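Local atomic coordinates of aminoglycoside N(3)-acetyltransferase, AAC(3)-IVa (PDB entry 6MN3), a protein that probably confers resistance to gentamicin, tobramycin, apramycin and related aminoglycosides by transferring an acetyl group from acetyl-CoA to N3 of their 2-deoxystreptamine ring. Residues Ala162-Arg170 with Glu251-Ile259; His190-Trp201 with Ile240-Glu251. All blocks are in the same frame, centred on the assembly; numbering follows the deposited sequence.

Interaction 1: Ala162-Arg170 with Glu251-Ile259. With ZN (zinc ion), chain D.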
loop_
_atom_site.group_PDB
_atom_site.type_symbol
_atom_site.label_atom_id
_atom_site.label_comp_id
_atom_site.label_asym_id
_atom_site.label_seq_id
_atom_site.Cartn_x
_atom_site.Cartn_y
_atom_site.Cartn_z
ATOM N N ALA A 162 -0.624 17.257 -3.081
ATOM C CA ALA A 162 -0.173 18.506 -2.486
ATOM C C ALA A 162 0.853 19.230 -3.345
ATOM O O ALA A 162 1.308 20.312 -2.953
ATOM C CB ALA A 162 0.411 18.247 -1.095
ATOM N N LYS A 163 1.215 18.671 -4.501
ATOM C CA LYS A 163 2.255 19.221 -5.370
ATOM C C LYS A 163 3.533 19.470 -4.569
ATOM O O LYS A 163 4.056 20.582 -4.493
ATOM C CB LYS A 163 1.768 20.492 -6.072
ATOM C CG LYS A 163 0.439 20.320 -6.793
ATOM C CD LYS A 163 -0.384 21.595 -6.746
ATOM C CE LYS A 163 -1.740 21.355 -6.101
ATOM N NZ LYS A 163 -2.457 22.635 -5.836
ATOM N N VAL A 164 4.018 18.392 -3.961
ATOM C CA VAL A 164 5.117 18.482 -2.997
ATOM C C VAL A 164 6.376 18.956 -3.713
ATOM O O VAL A 164 6.579 18.619 -4.898
ATOM C CB VAL A 164 5.330 17.121 -2.307
ATOM C CG1 VAL A 164 6.238 16.200 -3.121
ATOM C CG2 VAL A 164 5.830 17.305 -0.880
ATOM N N PRO A 165 7.227 19.773 -3.083
ATOM C CA PRO A 165 8.338 20.381 -3.835
ATOM C C PRO A 165 9.464 19.419 -4.176
ATOM O O PRO A 165 10.111 19.600 -5.214
ATOM C CB PRO A 165 8.827 21.502 -2.904
ATOM C CG PRO A 165 7.713 21.722 -1.930
ATOM C CD PRO A 165 7.075 20.382 -1.751
ATOM N N TYR A 166 9.730 18.416 -3.346
ATOM C CA TYR A 166 10.885 17.562 -3.578
ATOM C C TYR A 166 10.590 16.510 -4.642
ATOM O O TYR A 166 9.452 16.060 -4.810
ATOM C CB TYR A 166 11.336 16.883 -2.283
ATOM C CG TYR A 166 10.227 16.322 -1.424
ATOM C CD1 TYR A 166 9.630 15.107 -1.732
ATOM C CD2 TYR A 166 9.795 16.994 -0.290
ATOM C CE1 TYR A 166 8.623 14.585 -0.941
ATOM C CE2 TYR A 166 8.794 16.480 0.508
ATOM C CZ TYR A 166 8.209 15.275 0.178
ATOM O OH TYR A 166 7.205 14.760 0.966
ATOM N N GLY A 167 11.639 16.122 -5.365
ATOM C CA GLY A 167 11.530 15.128 -6.413
ATOM C C GLY A 167 12.883 14.650 -6.897
ATOM O O GLY A 167 13.587 15.374 -7.608
ATOM N N VAL A 168 13.261 13.433 -6.518
ATOM C CA VAL A 168 14.554 12.865 -6.895
ATOM C C VAL A 168 14.379 12.032 -8.160
ATOM O O VAL A 168 13.300 11.464 -8.385
ATOM C CB VAL A 168 15.151 12.029 -5.751
ATOM C CG1 VAL A 168 15.462 12.918 -4.557
ATOM C CG2 VAL A 168 14.203 10.909 -5.354
ATOM N N PRO A 169 15.399 11.938 -9.016
ATOM C CA PRO A 169 15.250 11.195 -10.277
ATOM C C PRO A 169 15.400 9.695 -10.062
ATOM O O PRO A 169 16.416 9.224 -9.548
ATOM C CB PRO A 169 16.379 11.756 -11.152
ATOM C CG PRO A 169 17.417 12.195 -10.177
ATOM C CD PRO A 169 16.684 12.657 -8.944
ATOM N N ARG A 170 14.375 8.946 -10.452
ATOM C CA ARG A 170 14.402 7.491 -10.507
ATOM C C ARG A 170 14.252 7.063 -11.968
ATOM O O ARG A 170 14.248 7.895 -12.879
ATOM C CB ARG A 170 13.307 6.899 -9.616
ATOM C CG ARG A 170 13.429 7.270 -8.143
ATOM C CD ARG A 170 14.499 6.444 -7.449
ATOM N NE ARG A 170 15.405 7.267 -6.651
ATOM C CZ ARG A 170 15.285 7.457 -5.341
ATOM N NH1 ARG A 170 14.295 6.882 -4.674
ATOM N NH2 ARG A 170 16.157 8.222 -4.699
ATOM N N GLU A 251 18.538 9.473 2.854
ATOM C CA GLU A 251 17.430 9.358 1.913
ATOM C C GLU A 251 16.561 10.609 1.895
ATOM O O GLU A 251 15.931 10.905 0.872
ATOM C CB GLU A 251 16.583 8.131 2.253
ATOM C CG GLU A 251 16.089 7.359 1.040
ATOM C CD GLU A 251 15.798 5.904 1.355
ATOM O OE1 GLU A 251 14.816 5.361 0.809
ATOM O OE2 GLU A 251 16.555 5.302 2.147
ATOM N N CYS A 252 16.513 11.353 3.000
ATOM C CA CYS A 252 15.693 12.556 3.074
ATOM C C CYS A 252 16.432 13.794 2.585
ATOM O O CYS A 252 15.845 14.627 1.886
ATOM C CB CYS A 252 15.205 12.776 4.508
ATOM S SG CYS A 252 13.620 11.994 4.877
ATOM N N ASP A 253 17.710 13.937 2.940
ATOM C CA ASP A 253 18.482 15.081 2.471
ATOM C C ASP A 253 18.627 15.091 0.954
ATOM O O ASP A 253 18.834 16.159 0.370
ATOM C CB ASP A 253 19.861 15.094 3.133
ATOM C CG ASP A 253 19.797 15.470 4.601
ATOM O OD1 ASP A 253 18.706 15.869 5.065
ATOM O OD2 ASP A 253 20.835 15.368 5.289
ATOM N N ALA A 254 18.520 13.928 0.306
ATOM C CA ALA A 254 18.532 13.892 -1.153
ATOM C C ALA A 254 17.284 14.550 -1.728
ATOM O O ALA A 254 17.359 15.255 -2.742
ATOM C CB ALA A 254 18.654 12.449 -1.642
ATOM N N ALA A 255 16.128 14.331 -1.096
ATOM C CA ALA A 255 14.904 14.983 -1.551
ATOM C C ALA A 255 14.956 16.483 -1.297
ATOM O O ALA A 255 14.444 17.272 -2.101
ATOM C CB ALA A 255 13.690 14.360 -0.863
ATOM N N ARG A 256 15.575 16.896 -0.189
ATOM C CA ARG A 256 15.705 18.320 0.105
ATOM C C ARG A 256 16.540 19.029 -0.955
ATOM O O ARG A 256 16.269 20.186 -1.297
ATOM C CB ARG A 256 16.320 18.511 1.492
ATOM C CG ARG A 256 16.491 19.962 1.913
ATOM C CD ARG A 256 15.416 20.382 2.901
ATOM N NE ARG A 256 15.443 19.567 4.113
ATOM C CZ ARG A 256 14.600 19.713 5.129
ATOM N NH1 ARG A 256 13.659 20.646 5.084
ATOM N NH2 ARG A 256 14.696 18.925 6.191
ATOM N N GLN A 257 17.554 18.345 -1.492
ATOM C CA GLN A 257 18.443 18.965 -2.472
ATOM C C GLN A 257 17.682 19.382 -3.725
ATOM O O GLN A 257 17.839 20.505 -4.217
ATOM C CB GLN A 257 19.577 18.005 -2.833
ATOM C CG GLN A 257 20.600 17.796 -1.731
ATOM C CD GLN A 257 21.626 16.737 -2.087
ATOM O OE1 GLN A 257 21.404 15.916 -2.979
ATOM N NE2 GLN A 257 22.755 16.748 -1.389
ATOM N N SER A 258 16.847 18.488 -4.255
ATOM C CA SER A 258 16.106 18.770 -5.479
ATOM C C SER A 258 14.914 19.679 -5.208
ATOM O O SER A 258 13.804 19.409 -5.681
ATOM C CB SER A 258 15.642 17.469 -6.135
ATOM O OG SER A 258 16.745 16.699 -6.580
ATOM N N ILE A 259 15.138 20.753 -4.454
ATOM C CA ILE A 259 14.112 21.746 -4.144
ATOM C C ILE A 259 12.881 21.099 -3.518
ATOM O O ILE A 259 12.762 21.020 -2.296
ATOM C CB ILE A 259 13.729 22.553 -5.400
ATOM C CG1 ILE A 259 14.936 23.345 -5.910
ATOM C CG2 ILE A 259 12.563 23.479 -5.103
ATOM C CD1 ILE A 259 14.977 23.498 -7.414
HETATM ZN ZN ZN D . 14.631 10.553 6.435
#

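Interaction 2: His190-Trp201 with Ile240-Glu251. With ZN (zinc ion), chain D.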
loop_
_atom_site.group_PDB
_atom_site.type_symbol
_atom_site.label_atom_id
_atom_site.label_comp_id
_atom_site.label_asym_id
_atom_site.label_seq_id
_atom_site.Cartn_x
_atom_site.Cartn_y
_atom_site.Cartn_z
ATOM N N HIS A 190 11.705 8.954 -0.267
ATOM C CA HIS A 190 12.591 9.230 0.858
ATOM C C HIS A 190 12.599 8.000 1.758
ATOM O O HIS A 190 12.122 6.927 1.374
ATOM C CB HIS A 190 12.155 10.495 1.605
ATOM C CG HIS A 190 10.670 10.628 1.754
ATOM N ND1 HIS A 190 9.991 10.183 2.866
ATOM C CD2 HIS A 190 9.736 11.160 0.929
ATOM C CE1 HIS A 190 8.701 10.434 2.722
ATOM N NE2 HIS A 190 8.521 11.026 1.554
ATOM N N CYS A 191 13.144 8.156 2.967
ATOM C CA CYS A 191 13.199 7.040 3.904
ATOM C C CYS A 191 11.819 6.615 4.386
ATOM O O CYS A 191 11.684 5.520 4.943
ATOM C CB CYS A 191 14.077 7.403 5.102
ATOM S SG CYS A 191 13.335 8.617 6.213
ATOM N N CYS A 192 10.803 7.459 4.201
ATOM C CA CYS A 192 9.413 7.192 4.565
ATOM C C CYS A 192 9.216 6.966 6.059
ATOM O O CYS A 192 8.107 6.628 6.487
ATOM C CB CYS A 192 8.848 5.996 3.785
ATOM S SG CYS A 192 8.855 6.198 1.990
ATOM N N GLU A 193 10.262 7.148 6.869
ATOM C CA GLU A 193 10.129 6.943 8.307
ATOM C C GLU A 193 9.176 7.958 8.924
ATOM O O GLU A 193 8.408 7.622 9.833
ATOM C CB GLU A 193 11.501 7.022 8.976
ATOM C CG GLU A 193 12.330 5.758 8.844
ATOM C CD GLU A 193 13.785 5.977 9.209
ATOM O OE1 GLU A 193 14.542 6.498 8.364
ATOM O OE2 GLU A 193 14.171 5.632 10.346
ATOM N N ARG A 194 9.206 9.200 8.440
ATOM C CA ARG A 194 8.346 10.251 8.971
ATOM C C ARG A 194 6.882 10.056 8.613
ATOM O O ARG A 194 6.047 10.851 9.060
ATOM C CB ARG A 194 8.824 11.617 8.479
ATOM C CG ARG A 194 10.248 11.956 8.895
ATOM C CD ARG A 194 10.264 12.914 10.074
ATOM N NE ARG A 194 9.759 14.234 9.710
ATOM C CZ ARG A 194 9.725 15.274 10.535
ATOM N NH1 ARG A 194 10.169 15.151 11.779
ATOM N NH2 ARG A 194 9.246 16.438 10.118
ATOM N N PHE A 195 6.548 9.034 7.820
ATOM C CA PHE A 195 5.148 8.690 7.602
ATOM C C PHE A 195 4.458 8.284 8.897
ATOM O O PHE A 195 3.227 8.358 8.981
ATOM C CB PHE A 195 5.025 7.556 6.582
ATOM C CG PHE A 195 5.128 8.006 5.150
ATOM C CD1 PHE A 195 5.416 9.325 4.838
ATOM C CD2 PHE A 195 4.932 7.104 4.116
ATOM C CE1 PHE A 195 5.511 9.736 3.519
ATOM C CE2 PHE A 195 5.023 7.508 2.796
ATOM C CZ PHE A 195 5.314 8.825 2.497
ATOM N N ALA A 196 5.223 7.860 9.907
ATOM C CA ALA A 196 4.644 7.462 11.184
ATOM C C ALA A 196 3.960 8.619 11.899
ATOM O O ALA A 196 3.196 8.383 12.843
ATOM C CB ALA A 196 5.724 6.855 12.082
ATOM N N LEU A 197 4.223 9.864 11.484
ATOM C CA LEU A 197 3.497 10.998 12.045
ATOM C C LEU A 197 2.000 10.881 11.793
ATOM O O LEU A 197 1.192 11.297 12.632
ATOM C CB LEU A 197 4.024 12.306 11.455
ATOM C CG LEU A 197 5.472 12.693 11.753
ATOM C CD1 LEU A 197 5.853 13.939 10.969
ATOM C CD2 LEU A 197 5.674 12.906 13.243
ATOM N N ALA A 198 1.612 10.316 10.647
ATOM C CA ALA A 198 0.199 10.157 10.329
ATOM C C ALA A 198 -0.527 9.289 11.345
ATOM O O ALA A 198 -1.746 9.423 11.497
ATOM C CB ALA A 198 0.042 9.569 8.926
ATOM N N ASP A 199 0.192 8.407 12.043
ATOM C CA ASP A 199 -0.444 7.562 13.048
ATOM C C ASP A 199 -1.112 8.405 14.126
ATOM O O ASP A 199 -2.284 8.195 14.459
ATOM C CB ASP A 199 0.585 6.612 13.660
ATOM C CG ASP A 199 -0.058 5.437 14.362
ATOM O OD1 ASP A 199 -0.566 4.536 13.665
ATOM O OD2 ASP A 199 -0.058 5.413 15.610
ATOM N N ARG A 200 -0.385 9.381 14.674
ATOM C CA ARG A 200 -0.975 10.240 15.694
ATOM C C ARG A 200 -2.024 11.169 15.097
ATOM O O ARG A 200 -3.059 11.424 15.721
ATOM C CB ARG A 200 0.110 11.043 16.406
ATOM C CG ARG A 200 -0.413 11.858 17.579
ATOM C CD ARG A 200 0.546 12.973 17.957
ATOM N NE ARG A 200 1.753 12.459 18.594
ATOM C CZ ARG A 200 2.969 12.955 18.396
ATOM N NH1 ARG A 200 3.142 13.978 17.573
ATOM N NH2 ARG A 200 4.013 12.426 19.018
ATOM N N TRP A 201 -1.778 11.684 13.890
ATOM C CA TRP A 201 -2.766 12.534 13.231
ATOM C C TRP A 201 -4.105 11.819 13.104
ATOM O O TRP A 201 -5.156 12.380 13.433
ATOM C CB TRP A 201 -2.266 12.956 11.848
ATOM C CG TRP A 201 -0.985 13.723 11.845
ATOM C CD1 TRP A 201 -0.414 14.381 12.897
ATOM C CD2 TRP A 201 -0.113 13.919 10.728
ATOM N NE1 TRP A 201 0.761 14.972 12.502
ATOM C CE2 TRP A 201 0.969 14.704 11.174
ATOM C CE3 TRP A 201 -0.141 13.506 9.392
ATOM C CZ2 TRP A 201 2.014 15.082 10.333
ATOM C CZ3 TRP A 201 0.898 13.882 8.559
ATOM C CH2 TRP A 201 1.960 14.662 9.033
ATOM N N ILE A 240 6.902 18.253 5.652
ATOM C CA ILE A 240 6.595 17.644 6.944
ATOM C C ILE A 240 7.129 16.219 7.017
ATOM O O ILE A 240 7.541 15.754 8.089
ATOM C CB ILE A 240 5.076 17.700 7.206
ATOM C CG1 ILE A 240 4.725 17.054 8.548
ATOM C CG2 ILE A 240 4.304 17.028 6.077
ATOM C CD1 ILE A 240 5.044 17.920 9.744
ATOM N N PHE A 241 7.149 15.508 5.892
ATOM C CA PHE A 241 7.606 14.127 5.842
ATOM C C PHE A 241 9.115 13.999 5.680
ATOM O O PHE A 241 9.620 12.875 5.595
ATOM C CB PHE A 241 6.908 13.386 4.696
ATOM C CG PHE A 241 5.434 13.184 4.909
ATOM C CD1 PHE A 241 4.935 12.887 6.167
ATOM C CD2 PHE A 241 4.547 13.284 3.849
ATOM C CE1 PHE A 241 3.579 12.696 6.363
ATOM C CE2 PHE A 241 3.192 13.094 4.039
ATOM C CZ PHE A 241 2.707 12.800 5.298
ATOM N N LEU A 242 9.844 15.111 5.631
ATOM C CA LEU A 242 11.287 15.093 5.423
ATOM C C LEU A 242 12.007 15.178 6.760
ATOM O O LEU A 242 11.705 16.052 7.582
ATOM C CB LEU A 242 11.726 16.250 4.524
ATOM C CG LEU A 242 11.331 16.196 3.048
ATOM C CD1 LEU A 242 12.187 17.165 2.249
ATOM C CD2 LEU A 242 11.452 14.780 2.500
ATOM N N HIS A 243 12.953 14.269 6.974
ATOM C CA HIS A 243 13.805 14.358 8.148
ATOM C C HIS A 243 14.570 15.677 8.123
ATOM O O HIS A 243 15.040 16.099 7.060
ATOM C CB HIS A 243 14.790 13.189 8.192
ATOM C CG HIS A 243 14.318 12.028 9.009
ATOM N ND1 HIS A 243 13.843 10.866 8.443
ATOM C CD2 HIS A 243 14.258 11.848 10.349
ATOM C CE1 HIS A 243 13.507 10.020 9.400
ATOM N NE2 HIS A 243 13.748 10.591 10.565
ATOM N N PRO A 244 14.711 16.356 9.258
ATOM C CA PRO A 244 15.523 17.565 9.280
ATOM C C PRO A 244 16.975 17.225 9.013
ATOM O O PRO A 244 17.416 16.081 9.244
ATOM C CB PRO A 244 15.318 18.109 10.700
ATOM C CG PRO A 244 14.901 16.932 11.503
ATOM C CD PRO A 244 14.109 16.067 10.571
ATOM N N PRO A 245 17.758 18.182 8.514
ATOM C CA PRO A 245 19.191 17.921 8.298
ATOM C C PRO A 245 19.935 17.549 9.569
ATOM O O PRO A 245 21.022 16.962 9.484
ATOM C CB PRO A 245 19.707 19.244 7.710
ATOM C CG PRO A 245 18.488 19.912 7.145
ATOM C CD PRO A 245 17.362 19.523 8.051
ATOM N N GLU A 246 19.386 17.871 10.743
ATOM C CA GLU A 246 20.004 17.454 11.997
ATOM C C GLU A 246 20.049 15.934 12.105
ATOM O O GLU A 246 21.090 15.353 12.431
ATOM C CB GLU A 246 19.246 18.058 13.179
ATOM C CG GLU A 246 19.450 17.324 14.497
ATOM C CD GLU A 246 20.841 17.523 15.071
ATOM O OE1 GLU A 246 21.744 16.716 14.759
ATOM O OE2 GLU A 246 21.034 18.490 15.836
ATOM N N ALA A 247 18.923 15.272 11.819
ATOM C CA ALA A 247 18.880 13.814 11.867
ATOM C C ALA A 247 19.842 13.174 10.874
ATOM O O ALA A 247 20.188 11.999 11.035
ATOM C CB ALA A 247 17.456 13.320 11.607
ATOM N N GLY A 248 20.275 13.916 9.860
ATOM C CA GLY A 248 21.280 13.416 8.936
ATOM C C GLY A 248 20.832 12.228 8.114
ATOM O O GLY A 248 21.625 11.313 7.864
ATOM N N CYS A 249 19.573 12.220 7.687
ATOM C CA CYS A 249 19.061 11.128 6.872
ATOM C C CYS A 249 19.568 11.272 5.443
ATOM O O CYS A 249 19.363 12.310 4.804
ATOM C CB CYS A 249 17.537 11.102 6.899
ATOM S SG CYS A 249 16.823 9.809 5.867
ATOM N N GLU A 250 20.233 10.228 4.942
ATOM C CA GLU A 250 20.740 10.259 3.576
ATOM C C GLU A 250 19.609 10.210 2.556
ATOM O O GLU A 250 19.701 10.844 1.499
ATOM C CB GLU A 250 21.710 9.098 3.353
ATOM C CG GLU A 250 22.812 9.386 2.348
ATOM C CD GLU A 250 24.001 8.459 2.512
ATOM O OE1 GLU A 250 24.743 8.260 1.527
ATOM O OE2 GLU A 250 24.194 7.931 3.627
ATOM N N GLU A 251 18.538 9.473 2.854
ATOM C CA GLU A 251 17.430 9.358 1.913
ATOM C C GLU A 251 16.561 10.609 1.895
ATOM O O GLU A 251 15.931 10.905 0.872
ATOM C CB GLU A 251 16.583 8.131 2.253
ATOM C CG GLU A 251 16.089 7.359 1.040
ATOM C CD GLU A 251 15.798 5.904 1.355
ATOM O OE1 GLU A 251 14.816 5.361 0.809
ATOM O OE2 GLU A 251 16.555 5.302 2.147
HETATM ZN ZN ZN D . 14.631 10.553 6.435
HETATM O O HOH W 1 10.343 10.164 6.013
#

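Interaction 1: Ala162-Arg170 with Glu251-Ile259
Tyr-166 meets the last helix of the chain with the base of its side chain, not with its hydroxyl. Its CB lies 3.1 Å from Ala-255 O and 3.7 Å from Ala-255 CB, and the methyl approaches the root of the ring obliquely. With chi1 at 44°, CG sits between the backbone N and the carbonyl carbon, and the ring is carried past Ala-255 so that its far end leads off from the helix. There Tyr-166 OH hydrogen-bonds to Glu-159, while one ring face carries CG1 of Val-164, its neighbour in the same loop. A tyrosine suits this place because its flat flank packs against apolar groups while its end remains polar.

Two residues on, Val-168 lays one branch on the helix. Its CG1, beside the backbone N (chi1 -65°), comes to 3.5 Å from Ala-254 O and 3.7 Å from Ala-255 CA. The alanines, having only methyls, let the chain come this close: the CA atoms of Tyr-166 and Ala-255 are 5.2 Å apart. The contact thus lays helix 250-257, which supplies Cys-252 SG as a zinc ligand, against the loop leading from helix 154-161 into the two-stranded antiparallel hairpin 168-174/181-187. Lys-163, just past helix 154-161, has positive phi in a Schellman motif that closes that helix and lets the chain turn into the loop.

Beyond the end of helix 250-257, an inverse gamma turn centred on Ser-258 points the serine CB at the loop, 3.3 Å from Gly-167 O; here, as elsewhere between the segments, no hydrogen bond crosses. At the outer margin Pro-165, a rigid ring suited to an exposed bend, sets its CB 4.0 Å from Ile-259 O, in the last modelled residue.

Interaction 2: His190-Trp201 with Ile240-Glu251
A zinc site of three cysteines and one histidine joins these segments: Cys-191 supplies SG from one, His-243 ND1 (2.2 Å from the zinc) and Cys-249 SG from the other, and Cys-252 completes the four. Soft thiolates and an imidazole nitrogen suit zinc. Cys-191 SG also accepts a bond from Glu-193 N, which should temper its charge. The His-243 ring has this sulfur at its edge, whereas Arg-194 CG lies over one face, 3.9 Å from the centroid, a CH-pi contact that backs the ligand from the second shell.

Bent at chi2 (-102°) and chi3, Arg-194 curls its guanidinium back to Ile-240 O; NH2 donates at 2.7 Å, tilted 30° from the carbonyl plane, and NE adds a weak bond. Leu-197 CD1 and Pro-244 CD lie on opposite faces of the group. A water accepts from Arg-194 N, donates to Phe-241 O and also bonds His-190 ND1, in a ring whose NE2 is hydrogen-bonded to Glu-159.

Farther from the metal, Phe-195 turns its edge to the face of Phe-241 (centroids 4.9 Å apart, planes at 72°), and Ile-240 CG2 covers the other face. Trp-201 CZ3 meets Phe-241 CE1 rim to rim at 3.7 Å. This aromatic cluster is wedged between helix 154-161, which Phe-195 and Phe-241 touch at Glu-159, and helix 223-236, where Trp-201 packs on Thr-229 and Gln-233.

How the interactions relate
Both interactions use helix 250-257, share Glu-251 and include ligands of one zinc ion: interaction 1 holds Cys-252, interaction 2 the other three. The segments of interaction 2 fall within the span of chain that interaction 1 brings together, their centres about 13 Å apart. Each is partly buried, with exposed Ile-259, the last modelled residue, at the edge of interaction 1 and a largely buried aromatic cluster, Trp-201 partly exposed, in interaction 2. Interaction 1 is small, 336 Å² of van der Waals packing, much of it against backbone carbonyls; interaction 2 buries 745 Å² and adds metal, guanidinium and water bonds. They meet where Arg-256 NH2 weakly hydrogen-bonds His-243 O, while Glu-159 binds both Tyr-166 and His-190.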